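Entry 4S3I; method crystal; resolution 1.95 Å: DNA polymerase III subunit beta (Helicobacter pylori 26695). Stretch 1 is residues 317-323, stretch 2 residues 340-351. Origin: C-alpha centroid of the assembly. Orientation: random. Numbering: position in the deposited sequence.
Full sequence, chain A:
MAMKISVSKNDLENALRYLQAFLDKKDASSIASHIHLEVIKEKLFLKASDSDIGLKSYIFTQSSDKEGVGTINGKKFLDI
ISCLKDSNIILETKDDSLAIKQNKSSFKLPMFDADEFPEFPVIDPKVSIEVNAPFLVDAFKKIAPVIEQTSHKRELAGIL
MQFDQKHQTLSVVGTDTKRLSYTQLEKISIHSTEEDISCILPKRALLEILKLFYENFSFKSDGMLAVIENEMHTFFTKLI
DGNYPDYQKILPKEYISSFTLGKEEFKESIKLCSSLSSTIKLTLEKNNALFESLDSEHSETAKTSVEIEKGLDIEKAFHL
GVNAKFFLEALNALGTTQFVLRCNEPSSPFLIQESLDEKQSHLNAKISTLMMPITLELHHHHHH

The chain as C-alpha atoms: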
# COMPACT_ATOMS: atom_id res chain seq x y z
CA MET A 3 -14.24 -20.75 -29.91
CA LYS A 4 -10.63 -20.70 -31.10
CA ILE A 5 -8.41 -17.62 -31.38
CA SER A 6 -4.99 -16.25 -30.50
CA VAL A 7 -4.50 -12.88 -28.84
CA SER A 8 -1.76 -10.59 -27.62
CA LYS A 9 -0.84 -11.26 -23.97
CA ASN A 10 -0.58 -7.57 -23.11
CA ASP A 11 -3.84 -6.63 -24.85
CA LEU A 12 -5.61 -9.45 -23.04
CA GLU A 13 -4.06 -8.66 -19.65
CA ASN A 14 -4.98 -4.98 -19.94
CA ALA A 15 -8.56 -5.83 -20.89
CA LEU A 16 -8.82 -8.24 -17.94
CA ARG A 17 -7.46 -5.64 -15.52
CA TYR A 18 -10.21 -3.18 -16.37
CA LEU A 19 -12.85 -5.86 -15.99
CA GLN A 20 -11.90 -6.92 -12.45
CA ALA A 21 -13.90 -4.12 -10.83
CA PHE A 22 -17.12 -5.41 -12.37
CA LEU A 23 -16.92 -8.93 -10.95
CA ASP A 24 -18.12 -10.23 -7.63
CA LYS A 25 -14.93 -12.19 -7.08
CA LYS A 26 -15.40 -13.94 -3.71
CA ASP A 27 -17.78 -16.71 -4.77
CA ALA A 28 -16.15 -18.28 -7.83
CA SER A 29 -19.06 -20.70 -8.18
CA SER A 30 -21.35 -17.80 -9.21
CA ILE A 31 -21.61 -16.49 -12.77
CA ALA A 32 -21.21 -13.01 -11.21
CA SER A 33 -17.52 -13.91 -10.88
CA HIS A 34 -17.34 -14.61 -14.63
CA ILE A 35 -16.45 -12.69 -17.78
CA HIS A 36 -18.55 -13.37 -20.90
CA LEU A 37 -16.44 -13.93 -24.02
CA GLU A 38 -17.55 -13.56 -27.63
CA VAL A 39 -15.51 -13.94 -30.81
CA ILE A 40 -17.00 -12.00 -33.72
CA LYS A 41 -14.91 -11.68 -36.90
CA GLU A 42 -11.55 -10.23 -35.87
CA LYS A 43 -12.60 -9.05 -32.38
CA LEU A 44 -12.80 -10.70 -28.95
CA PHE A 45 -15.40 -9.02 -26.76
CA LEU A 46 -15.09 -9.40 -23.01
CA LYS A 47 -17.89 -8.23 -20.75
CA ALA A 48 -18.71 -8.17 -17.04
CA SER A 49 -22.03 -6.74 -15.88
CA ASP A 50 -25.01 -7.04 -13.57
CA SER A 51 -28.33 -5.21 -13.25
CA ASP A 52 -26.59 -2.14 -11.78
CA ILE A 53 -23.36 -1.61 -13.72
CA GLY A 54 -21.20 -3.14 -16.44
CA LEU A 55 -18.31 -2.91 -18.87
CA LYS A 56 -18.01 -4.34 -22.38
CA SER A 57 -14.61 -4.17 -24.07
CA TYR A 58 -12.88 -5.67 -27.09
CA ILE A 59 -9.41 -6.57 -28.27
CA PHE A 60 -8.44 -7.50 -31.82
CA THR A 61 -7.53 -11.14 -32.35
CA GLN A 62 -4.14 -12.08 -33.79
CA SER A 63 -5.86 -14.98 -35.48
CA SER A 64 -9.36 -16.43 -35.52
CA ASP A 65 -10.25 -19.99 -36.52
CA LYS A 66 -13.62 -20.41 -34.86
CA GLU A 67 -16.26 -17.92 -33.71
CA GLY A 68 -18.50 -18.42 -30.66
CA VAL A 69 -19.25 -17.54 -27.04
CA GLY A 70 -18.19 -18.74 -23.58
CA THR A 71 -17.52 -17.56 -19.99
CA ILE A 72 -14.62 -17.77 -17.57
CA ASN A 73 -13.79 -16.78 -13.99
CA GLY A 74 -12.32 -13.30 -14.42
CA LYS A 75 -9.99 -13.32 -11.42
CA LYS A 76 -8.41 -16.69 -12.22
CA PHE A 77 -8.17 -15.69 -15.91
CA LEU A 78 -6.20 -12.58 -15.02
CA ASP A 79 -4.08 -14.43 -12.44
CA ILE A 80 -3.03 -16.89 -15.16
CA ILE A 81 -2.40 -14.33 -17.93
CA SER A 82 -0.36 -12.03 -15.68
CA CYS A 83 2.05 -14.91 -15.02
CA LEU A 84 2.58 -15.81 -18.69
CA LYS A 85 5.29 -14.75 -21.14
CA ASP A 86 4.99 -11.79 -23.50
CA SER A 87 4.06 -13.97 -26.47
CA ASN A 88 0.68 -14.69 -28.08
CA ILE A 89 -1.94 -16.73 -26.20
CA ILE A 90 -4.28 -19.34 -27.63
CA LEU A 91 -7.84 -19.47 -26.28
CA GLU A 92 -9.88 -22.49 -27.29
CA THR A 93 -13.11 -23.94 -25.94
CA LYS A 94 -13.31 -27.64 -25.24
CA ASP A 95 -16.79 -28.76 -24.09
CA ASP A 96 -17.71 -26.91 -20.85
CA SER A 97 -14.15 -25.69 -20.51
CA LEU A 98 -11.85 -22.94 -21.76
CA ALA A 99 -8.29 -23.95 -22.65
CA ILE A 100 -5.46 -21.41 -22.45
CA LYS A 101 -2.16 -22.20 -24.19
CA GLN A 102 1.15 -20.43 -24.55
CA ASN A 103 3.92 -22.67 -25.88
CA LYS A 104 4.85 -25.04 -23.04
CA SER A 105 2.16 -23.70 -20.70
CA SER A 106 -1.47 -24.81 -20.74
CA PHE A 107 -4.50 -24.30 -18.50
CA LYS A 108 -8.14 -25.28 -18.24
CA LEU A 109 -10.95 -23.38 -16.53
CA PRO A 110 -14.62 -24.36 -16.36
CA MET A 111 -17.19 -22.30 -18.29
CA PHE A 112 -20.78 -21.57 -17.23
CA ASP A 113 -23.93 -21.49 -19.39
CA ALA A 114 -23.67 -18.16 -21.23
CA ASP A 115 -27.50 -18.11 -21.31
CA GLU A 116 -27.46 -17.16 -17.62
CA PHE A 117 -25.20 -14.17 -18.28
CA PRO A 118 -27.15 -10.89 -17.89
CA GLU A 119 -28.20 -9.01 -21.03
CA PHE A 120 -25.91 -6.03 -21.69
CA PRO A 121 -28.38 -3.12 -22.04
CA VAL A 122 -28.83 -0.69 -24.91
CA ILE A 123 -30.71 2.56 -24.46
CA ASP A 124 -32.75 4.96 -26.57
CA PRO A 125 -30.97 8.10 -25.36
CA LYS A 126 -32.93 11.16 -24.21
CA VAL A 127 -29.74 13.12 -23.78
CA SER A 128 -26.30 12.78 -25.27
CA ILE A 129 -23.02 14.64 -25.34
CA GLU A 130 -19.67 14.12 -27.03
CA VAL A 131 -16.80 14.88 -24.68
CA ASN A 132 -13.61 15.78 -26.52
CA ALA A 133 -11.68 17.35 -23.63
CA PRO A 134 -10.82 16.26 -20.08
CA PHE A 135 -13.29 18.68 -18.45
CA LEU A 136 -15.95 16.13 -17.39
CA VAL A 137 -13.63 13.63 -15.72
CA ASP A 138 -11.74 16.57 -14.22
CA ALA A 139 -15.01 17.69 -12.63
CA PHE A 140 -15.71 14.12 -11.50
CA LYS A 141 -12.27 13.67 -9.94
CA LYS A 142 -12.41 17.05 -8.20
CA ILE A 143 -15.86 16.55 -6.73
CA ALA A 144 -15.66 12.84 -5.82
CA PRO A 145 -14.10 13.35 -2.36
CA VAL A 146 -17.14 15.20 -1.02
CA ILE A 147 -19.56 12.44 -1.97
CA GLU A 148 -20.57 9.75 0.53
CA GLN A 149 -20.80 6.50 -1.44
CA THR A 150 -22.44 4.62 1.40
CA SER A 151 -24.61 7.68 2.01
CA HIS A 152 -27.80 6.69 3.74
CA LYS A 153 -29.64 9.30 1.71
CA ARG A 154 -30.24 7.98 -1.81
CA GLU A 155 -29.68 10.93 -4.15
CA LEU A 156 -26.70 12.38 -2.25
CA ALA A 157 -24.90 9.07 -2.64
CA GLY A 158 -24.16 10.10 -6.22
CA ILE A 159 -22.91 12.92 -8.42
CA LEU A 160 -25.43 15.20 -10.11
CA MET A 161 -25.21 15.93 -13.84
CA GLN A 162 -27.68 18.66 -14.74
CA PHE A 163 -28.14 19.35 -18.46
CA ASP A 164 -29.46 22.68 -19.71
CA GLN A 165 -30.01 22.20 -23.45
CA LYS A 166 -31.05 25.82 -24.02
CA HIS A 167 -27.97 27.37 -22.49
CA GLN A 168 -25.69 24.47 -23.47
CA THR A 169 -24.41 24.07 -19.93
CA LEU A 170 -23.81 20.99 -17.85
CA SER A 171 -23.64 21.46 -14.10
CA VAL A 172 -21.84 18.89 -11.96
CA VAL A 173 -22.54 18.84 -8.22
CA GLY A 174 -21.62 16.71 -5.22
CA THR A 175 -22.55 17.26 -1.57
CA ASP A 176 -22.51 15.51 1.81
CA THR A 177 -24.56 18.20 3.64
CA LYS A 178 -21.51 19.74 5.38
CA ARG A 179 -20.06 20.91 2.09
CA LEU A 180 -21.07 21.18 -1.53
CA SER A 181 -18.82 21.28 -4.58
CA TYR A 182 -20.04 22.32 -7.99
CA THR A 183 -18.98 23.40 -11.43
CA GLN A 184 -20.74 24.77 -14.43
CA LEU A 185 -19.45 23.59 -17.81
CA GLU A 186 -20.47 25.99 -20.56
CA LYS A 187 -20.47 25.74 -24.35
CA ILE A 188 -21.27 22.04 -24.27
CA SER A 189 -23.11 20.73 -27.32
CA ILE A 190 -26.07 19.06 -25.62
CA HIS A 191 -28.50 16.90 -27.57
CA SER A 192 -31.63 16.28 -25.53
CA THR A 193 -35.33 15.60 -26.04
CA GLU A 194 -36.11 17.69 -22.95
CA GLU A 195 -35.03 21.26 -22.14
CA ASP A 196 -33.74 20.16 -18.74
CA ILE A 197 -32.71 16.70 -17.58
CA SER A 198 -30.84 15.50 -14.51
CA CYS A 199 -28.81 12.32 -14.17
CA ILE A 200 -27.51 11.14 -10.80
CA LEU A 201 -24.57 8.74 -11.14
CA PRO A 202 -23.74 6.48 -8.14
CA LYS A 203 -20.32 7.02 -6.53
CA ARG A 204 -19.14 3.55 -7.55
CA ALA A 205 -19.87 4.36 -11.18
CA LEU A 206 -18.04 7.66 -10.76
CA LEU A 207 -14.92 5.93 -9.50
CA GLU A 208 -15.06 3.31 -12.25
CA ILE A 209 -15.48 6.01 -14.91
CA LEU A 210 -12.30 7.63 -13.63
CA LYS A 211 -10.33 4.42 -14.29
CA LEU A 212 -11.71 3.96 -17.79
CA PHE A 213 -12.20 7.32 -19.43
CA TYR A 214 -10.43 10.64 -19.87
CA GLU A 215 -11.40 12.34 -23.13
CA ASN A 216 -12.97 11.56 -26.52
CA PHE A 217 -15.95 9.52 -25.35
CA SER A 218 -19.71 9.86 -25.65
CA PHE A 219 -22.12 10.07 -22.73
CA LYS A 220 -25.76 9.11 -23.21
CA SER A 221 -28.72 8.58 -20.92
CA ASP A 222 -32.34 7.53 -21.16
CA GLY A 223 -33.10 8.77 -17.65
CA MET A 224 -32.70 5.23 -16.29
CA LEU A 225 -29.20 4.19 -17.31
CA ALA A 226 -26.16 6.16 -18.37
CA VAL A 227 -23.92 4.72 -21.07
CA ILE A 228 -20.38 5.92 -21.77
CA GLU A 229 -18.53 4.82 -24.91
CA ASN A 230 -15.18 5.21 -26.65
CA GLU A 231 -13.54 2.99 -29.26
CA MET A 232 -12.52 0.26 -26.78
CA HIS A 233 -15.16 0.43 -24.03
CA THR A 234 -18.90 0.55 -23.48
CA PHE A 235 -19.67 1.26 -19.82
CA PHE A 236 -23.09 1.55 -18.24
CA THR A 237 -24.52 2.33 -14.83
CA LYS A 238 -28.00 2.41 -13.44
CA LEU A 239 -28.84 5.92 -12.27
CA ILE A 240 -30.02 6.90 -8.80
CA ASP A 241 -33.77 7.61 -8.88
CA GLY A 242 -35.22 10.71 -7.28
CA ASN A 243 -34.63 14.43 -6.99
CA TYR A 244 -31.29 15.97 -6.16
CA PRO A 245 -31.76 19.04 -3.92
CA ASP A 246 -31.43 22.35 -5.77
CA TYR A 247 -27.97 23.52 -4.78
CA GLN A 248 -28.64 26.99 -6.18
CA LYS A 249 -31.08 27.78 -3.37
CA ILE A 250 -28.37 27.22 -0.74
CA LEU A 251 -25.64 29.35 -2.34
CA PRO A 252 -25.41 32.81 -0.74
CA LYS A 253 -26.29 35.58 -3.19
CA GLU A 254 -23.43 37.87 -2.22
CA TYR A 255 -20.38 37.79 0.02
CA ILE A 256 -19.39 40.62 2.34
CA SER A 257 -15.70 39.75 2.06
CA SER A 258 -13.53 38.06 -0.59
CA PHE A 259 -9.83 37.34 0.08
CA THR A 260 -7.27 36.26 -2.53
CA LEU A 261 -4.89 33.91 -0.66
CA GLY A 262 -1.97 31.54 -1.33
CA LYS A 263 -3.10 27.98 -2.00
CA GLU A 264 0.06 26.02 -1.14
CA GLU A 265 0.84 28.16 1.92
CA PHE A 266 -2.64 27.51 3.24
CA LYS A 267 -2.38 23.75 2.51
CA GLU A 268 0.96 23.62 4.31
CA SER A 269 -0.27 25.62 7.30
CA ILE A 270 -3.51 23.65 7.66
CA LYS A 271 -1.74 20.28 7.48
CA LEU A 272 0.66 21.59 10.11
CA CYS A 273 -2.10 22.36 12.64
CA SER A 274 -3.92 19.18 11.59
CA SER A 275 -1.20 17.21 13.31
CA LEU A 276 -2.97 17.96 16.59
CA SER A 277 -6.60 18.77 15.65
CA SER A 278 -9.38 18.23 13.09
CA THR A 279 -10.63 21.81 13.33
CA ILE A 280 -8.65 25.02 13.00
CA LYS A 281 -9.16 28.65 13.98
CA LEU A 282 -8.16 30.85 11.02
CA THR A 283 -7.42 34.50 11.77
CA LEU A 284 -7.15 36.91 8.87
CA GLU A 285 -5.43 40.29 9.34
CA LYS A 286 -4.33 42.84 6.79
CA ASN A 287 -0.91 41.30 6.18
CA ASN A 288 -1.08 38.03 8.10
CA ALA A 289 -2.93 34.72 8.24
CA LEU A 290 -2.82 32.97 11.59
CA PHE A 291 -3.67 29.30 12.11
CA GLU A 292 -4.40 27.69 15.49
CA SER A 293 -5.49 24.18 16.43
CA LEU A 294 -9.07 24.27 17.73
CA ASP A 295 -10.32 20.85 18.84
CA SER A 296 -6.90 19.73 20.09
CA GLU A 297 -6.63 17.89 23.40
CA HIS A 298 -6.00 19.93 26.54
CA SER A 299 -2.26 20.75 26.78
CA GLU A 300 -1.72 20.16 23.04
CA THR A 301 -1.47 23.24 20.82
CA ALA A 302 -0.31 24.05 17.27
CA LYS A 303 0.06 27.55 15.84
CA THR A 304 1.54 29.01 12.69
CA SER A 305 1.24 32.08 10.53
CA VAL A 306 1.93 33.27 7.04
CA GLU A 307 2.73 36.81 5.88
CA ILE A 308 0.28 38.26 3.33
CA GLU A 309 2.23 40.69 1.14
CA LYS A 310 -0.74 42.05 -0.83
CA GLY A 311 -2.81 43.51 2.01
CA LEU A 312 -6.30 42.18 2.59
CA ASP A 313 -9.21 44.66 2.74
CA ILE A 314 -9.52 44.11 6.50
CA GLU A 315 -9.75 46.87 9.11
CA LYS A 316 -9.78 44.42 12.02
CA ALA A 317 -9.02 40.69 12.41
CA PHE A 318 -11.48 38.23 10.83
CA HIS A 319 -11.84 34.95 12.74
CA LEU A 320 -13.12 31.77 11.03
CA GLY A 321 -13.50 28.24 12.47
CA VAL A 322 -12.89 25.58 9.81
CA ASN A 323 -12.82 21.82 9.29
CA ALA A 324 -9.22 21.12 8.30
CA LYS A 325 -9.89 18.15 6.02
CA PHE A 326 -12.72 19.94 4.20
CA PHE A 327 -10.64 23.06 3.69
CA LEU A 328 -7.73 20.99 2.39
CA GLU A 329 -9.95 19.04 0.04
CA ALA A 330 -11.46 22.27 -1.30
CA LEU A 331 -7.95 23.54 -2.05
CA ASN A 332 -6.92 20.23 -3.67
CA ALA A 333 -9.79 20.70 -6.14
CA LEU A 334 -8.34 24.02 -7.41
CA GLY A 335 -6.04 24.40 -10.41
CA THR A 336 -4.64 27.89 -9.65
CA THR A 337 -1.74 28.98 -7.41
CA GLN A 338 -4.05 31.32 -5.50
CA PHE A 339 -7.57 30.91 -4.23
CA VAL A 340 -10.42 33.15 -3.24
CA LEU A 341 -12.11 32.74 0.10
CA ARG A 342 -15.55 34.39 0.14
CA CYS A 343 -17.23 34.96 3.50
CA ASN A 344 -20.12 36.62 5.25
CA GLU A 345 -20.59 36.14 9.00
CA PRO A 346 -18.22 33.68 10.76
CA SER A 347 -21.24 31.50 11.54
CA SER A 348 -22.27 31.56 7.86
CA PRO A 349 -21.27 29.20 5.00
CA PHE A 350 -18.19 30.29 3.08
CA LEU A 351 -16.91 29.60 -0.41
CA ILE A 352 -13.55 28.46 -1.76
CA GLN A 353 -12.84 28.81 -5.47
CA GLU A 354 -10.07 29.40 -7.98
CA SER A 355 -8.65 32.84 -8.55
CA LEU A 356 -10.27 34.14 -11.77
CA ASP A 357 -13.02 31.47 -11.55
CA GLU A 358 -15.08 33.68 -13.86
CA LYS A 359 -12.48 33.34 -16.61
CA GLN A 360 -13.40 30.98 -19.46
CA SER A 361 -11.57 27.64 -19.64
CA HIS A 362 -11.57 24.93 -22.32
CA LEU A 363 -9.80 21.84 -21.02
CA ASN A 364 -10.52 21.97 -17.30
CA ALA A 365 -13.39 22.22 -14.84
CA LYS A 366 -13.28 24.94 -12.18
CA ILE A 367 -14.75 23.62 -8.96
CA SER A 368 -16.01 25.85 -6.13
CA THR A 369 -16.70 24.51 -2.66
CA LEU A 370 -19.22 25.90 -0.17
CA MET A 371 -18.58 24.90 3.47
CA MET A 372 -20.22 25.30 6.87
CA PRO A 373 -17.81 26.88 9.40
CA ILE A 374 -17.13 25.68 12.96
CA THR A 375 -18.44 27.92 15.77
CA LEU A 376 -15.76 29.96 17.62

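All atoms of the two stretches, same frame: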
# COMPACT_ATOMS: atom_id res chain seq x y z
N ALA A 317 -9.15 42.15 12.60
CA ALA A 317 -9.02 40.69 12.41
C ALA A 317 -10.34 39.95 12.15
O ALA A 317 -11.34 40.18 12.82
CB ALA A 317 -8.27 40.07 13.59
N PHE A 318 -10.33 39.08 11.14
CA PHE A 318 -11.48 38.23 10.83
C PHE A 318 -11.17 36.82 11.34
O PHE A 318 -10.13 36.24 11.00
CB PHE A 318 -11.73 38.24 9.32
CG PHE A 318 -12.92 37.40 8.89
CD1 PHE A 318 -14.22 37.89 9.04
CD2 PHE A 318 -12.73 36.16 8.30
CE1 PHE A 318 -15.32 37.13 8.63
CE2 PHE A 318 -13.82 35.39 7.88
CZ PHE A 318 -15.12 35.87 8.05
N HIS A 319 -12.05 36.27 12.17
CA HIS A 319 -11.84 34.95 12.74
C HIS A 319 -12.81 33.94 12.13
O HIS A 319 -14.02 34.19 12.10
CB HIS A 319 -12.00 34.98 14.25
CG HIS A 319 -11.11 35.97 14.94
ND1 HIS A 319 -9.78 35.71 15.21
CD2 HIS A 319 -11.36 37.21 15.41
CE1 HIS A 319 -9.25 36.75 15.82
NE2 HIS A 319 -10.18 37.68 15.95
N LEU A 320 -12.29 32.80 11.67
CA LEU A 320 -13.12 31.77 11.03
C LEU A 320 -12.75 30.35 11.51
O LEU A 320 -11.59 29.94 11.40
CB LEU A 320 -12.99 31.85 9.51
CG LEU A 320 -13.86 30.90 8.69
CD1 LEU A 320 -15.33 31.28 8.82
CD2 LEU A 320 -13.41 30.89 7.23
N GLY A 321 -13.72 29.62 12.06
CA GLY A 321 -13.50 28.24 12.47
C GLY A 321 -13.74 27.31 11.30
O GLY A 321 -14.81 27.36 10.68
N VAL A 322 -12.76 26.46 10.98
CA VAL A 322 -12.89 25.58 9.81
C VAL A 322 -12.55 24.12 10.08
O VAL A 322 -11.74 23.80 10.95
CB VAL A 322 -12.04 26.06 8.62
CG1 VAL A 322 -12.32 27.52 8.30
CG2 VAL A 322 -10.54 25.86 8.91
N ASN A 323 -13.19 23.23 9.31
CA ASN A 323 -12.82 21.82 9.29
C ASN A 323 -11.58 21.68 8.40
O ASN A 323 -11.60 22.07 7.23
CB ASN A 323 -13.99 20.96 8.78
CG ASN A 323 -13.64 19.47 8.66
OD1 ASN A 323 -12.67 19.09 8.01
ND2 ASN A 323 -14.47 18.62 9.26
N VAL A 340 -9.60 32.12 -3.82
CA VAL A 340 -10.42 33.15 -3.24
C VAL A 340 -11.30 32.55 -2.18
O VAL A 340 -11.99 31.54 -2.42
CB VAL A 340 -11.26 33.87 -4.30
CG1 VAL A 340 -12.20 34.87 -3.63
CG2 VAL A 340 -10.34 34.56 -5.29
N LEU A 341 -11.26 33.14 -1.00
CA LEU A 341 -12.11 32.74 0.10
C LEU A 341 -13.19 33.80 0.25
O LEU A 341 -12.88 34.96 0.55
CB LEU A 341 -11.28 32.65 1.38
CG LEU A 341 -12.07 32.49 2.67
CD1 LEU A 341 -12.76 31.15 2.67
CD2 LEU A 341 -11.15 32.60 3.90
N ARG A 342 -14.45 33.43 0.02
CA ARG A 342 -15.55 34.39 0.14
C ARG A 342 -16.38 34.10 1.38
O ARG A 342 -16.85 32.98 1.60
CB ARG A 342 -16.46 34.35 -1.10
CG ARG A 342 -15.76 34.52 -2.42
CD ARG A 342 -16.75 34.80 -3.55
NE ARG A 342 -16.12 34.65 -4.86
CZ ARG A 342 -15.39 35.59 -5.46
NH1 ARG A 342 -15.20 36.77 -4.87
NH2 ARG A 342 -14.85 35.36 -6.65
N CYS A 343 -16.58 35.13 2.20
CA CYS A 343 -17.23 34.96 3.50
C CYS A 343 -18.30 36.01 3.76
O CYS A 343 -18.24 37.12 3.23
CB CYS A 343 -16.21 35.09 4.63
SG CYS A 343 -14.82 33.92 4.63
N ASN A 344 -19.25 35.65 4.62
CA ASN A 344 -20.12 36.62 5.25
C ASN A 344 -19.82 36.58 6.74
O ASN A 344 -18.67 36.76 7.14
CB ASN A 344 -21.59 36.31 4.95
CG ASN A 344 -21.93 36.52 3.49
OD1 ASN A 344 -21.65 37.58 2.94
ND2 ASN A 344 -22.49 35.50 2.86
N GLU A 345 -20.82 36.30 7.56
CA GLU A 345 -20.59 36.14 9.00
C GLU A 345 -19.80 34.85 9.30
O GLU A 345 -19.87 33.88 8.53
CB GLU A 345 -21.93 36.15 9.75
CG GLU A 345 -21.98 37.10 10.94
CD GLU A 345 -21.50 38.50 10.60
OE1 GLU A 345 -20.58 39.01 11.29
OE2 GLU A 345 -22.04 39.10 9.64
N PRO A 346 -19.03 34.84 10.40
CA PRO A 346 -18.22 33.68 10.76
C PRO A 346 -19.05 32.44 11.01
O PRO A 346 -18.50 31.34 10.99
CB PRO A 346 -17.56 34.10 12.08
CG PRO A 346 -17.50 35.57 12.02
CD PRO A 346 -18.75 35.99 11.28
N SER A 347 -20.34 32.62 11.30
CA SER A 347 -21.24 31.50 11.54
C SER A 347 -21.93 31.07 10.24
O SER A 347 -22.68 30.10 10.22
CB SER A 347 -22.30 31.89 12.57
OG SER A 347 -22.96 33.08 12.17
N SER A 348 -21.65 31.80 9.16
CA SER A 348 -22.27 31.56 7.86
C SER A 348 -21.37 30.74 6.93
O SER A 348 -20.15 30.81 7.02
CB SER A 348 -22.62 32.89 7.17
OG SER A 348 -23.74 33.49 7.79
N PRO A 349 -22.00 29.97 6.02
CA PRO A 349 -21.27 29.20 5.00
C PRO A 349 -20.31 30.08 4.22
O PRO A 349 -20.64 31.23 3.91
CB PRO A 349 -22.39 28.72 4.07
CG PRO A 349 -23.59 28.59 4.97
CD PRO A 349 -23.45 29.68 6.01
N PHE A 350 -19.14 29.54 3.89
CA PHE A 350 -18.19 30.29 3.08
C PHE A 350 -17.76 29.49 1.86
O PHE A 350 -17.93 28.27 1.82
CB PHE A 350 -16.96 30.69 3.90
CG PHE A 350 -16.20 29.52 4.47
CD1 PHE A 350 -15.12 28.97 3.78
CD2 PHE A 350 -16.55 28.99 5.70
CE1 PHE A 350 -14.40 27.89 4.33
CE2 PHE A 350 -15.84 27.92 6.25
CZ PHE A 350 -14.77 27.37 5.56
N LEU A 351 -17.18 30.18 0.89
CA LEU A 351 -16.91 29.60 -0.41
C LEU A 351 -15.42 29.60 -0.68
O LEU A 351 -14.73 30.56 -0.35
CB LEU A 351 -17.64 30.40 -1.50
CG LEU A 351 -17.71 29.80 -2.91
CD1 LEU A 351 -18.74 28.67 -2.94
CD2 LEU A 351 -18.02 30.84 -3.98
O HOH W 1 -16.47 30.39 12.43

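The two stretches meet without a direct hydrogen bond. Strand 318-323 and strand 340-343 run nearly at right angles, 98° between their N-to-C directions, and their axes come no closer than 10.9 Å, a separation too wide for backbone pairing and one that side chains must fill. The contact buries 369 Å² summed over both sides, and Leu320, Phe318 and Pro346 cover the most of it.

Leu320 contributes 77 Å². Its CA-to-CB bond points sideways relative to the second stretch, but the t, p rotamer (chi1 -176°, chi2 69°) brings the end of the side chain nearer. The clearest evidence for its role lies at CD2, which sits 3.9 Å from the centroid of the Phe350 ring and only 8° off the ring normal. This is a CH-pi contact over the face, with Leu320 CD2 4.0 Å from Phe350 CE2. The same methyl lies 4.2 Å from Cys343 SG and 4.4 Å from Leu341 CD2, so three side chains of the second stretch, all directed toward the first, converge on one carbon. Leu320 CD1 lies 3.8 Å from Pro346 O and, like CD2, is close to the Phe350 ring (Leu320 CD1 to Phe350 CD2, 4.1 Å). A branched aliphatic side chain suits this buried site because it offers apolar surface to the ring and to the turn together.

Phe350 presents its ring through a p rotamer (chi1 60°). Besides receiving Leu320, it approaches Val322, whose CG1 lies 3.7 Å from Phe350 CZ at an oblique position. Both residues are buried, and the contact extends the apolar cluster along the first strand.

Phe318, covering 65 Å², points toward the second stretch with chi1 at -179° (t), which extends the ring across the gap. Phe318 CZ packs 3.7 Å from Cys343 CB, and Cys343 SG lies 4.8 Å from the ring centroid, 62° off the normal, an oblique sulfur-aromatic approach. The small Cys343 side chain, in the m rotamer, thus touches both Phe318 and Leu320. Near the ring plane, Phe318 CE1 is 3.7 Å from Asn344 O; the positively polarised edge of an aromatic ring is a reasonable neighbour for a carbonyl oxygen.

Pro346 covers 63 Å² from the second position of a type I turn, Glu345 to Ser348, closed by Ser348 N donating to Glu345 O at 2.8 Å. Its phi of -62° matches what the turn requires there, a value the proline ring naturally favours. Pro346 CA is 5.5 Å from Leu320 CA, the nearest CA pair across the stretches. Pro346 CB rests 3.5 Å from His319 O, while Pro346 CG lies 4.3 Å from Phe318 CE1.

Polar linkage is left to one water, which accepts from Gly321 N at 2.9 Å and donates to Pro346 O at 2.7 Å, tying strand to turn. Separately, the second stretch is braced by its own pairing: Arg342 N to Leu351 O and Leu351 N to Arg342 O, each 2.9 Å, hold its two strand segments together, with Cys343 and Phe350 flanking that pair.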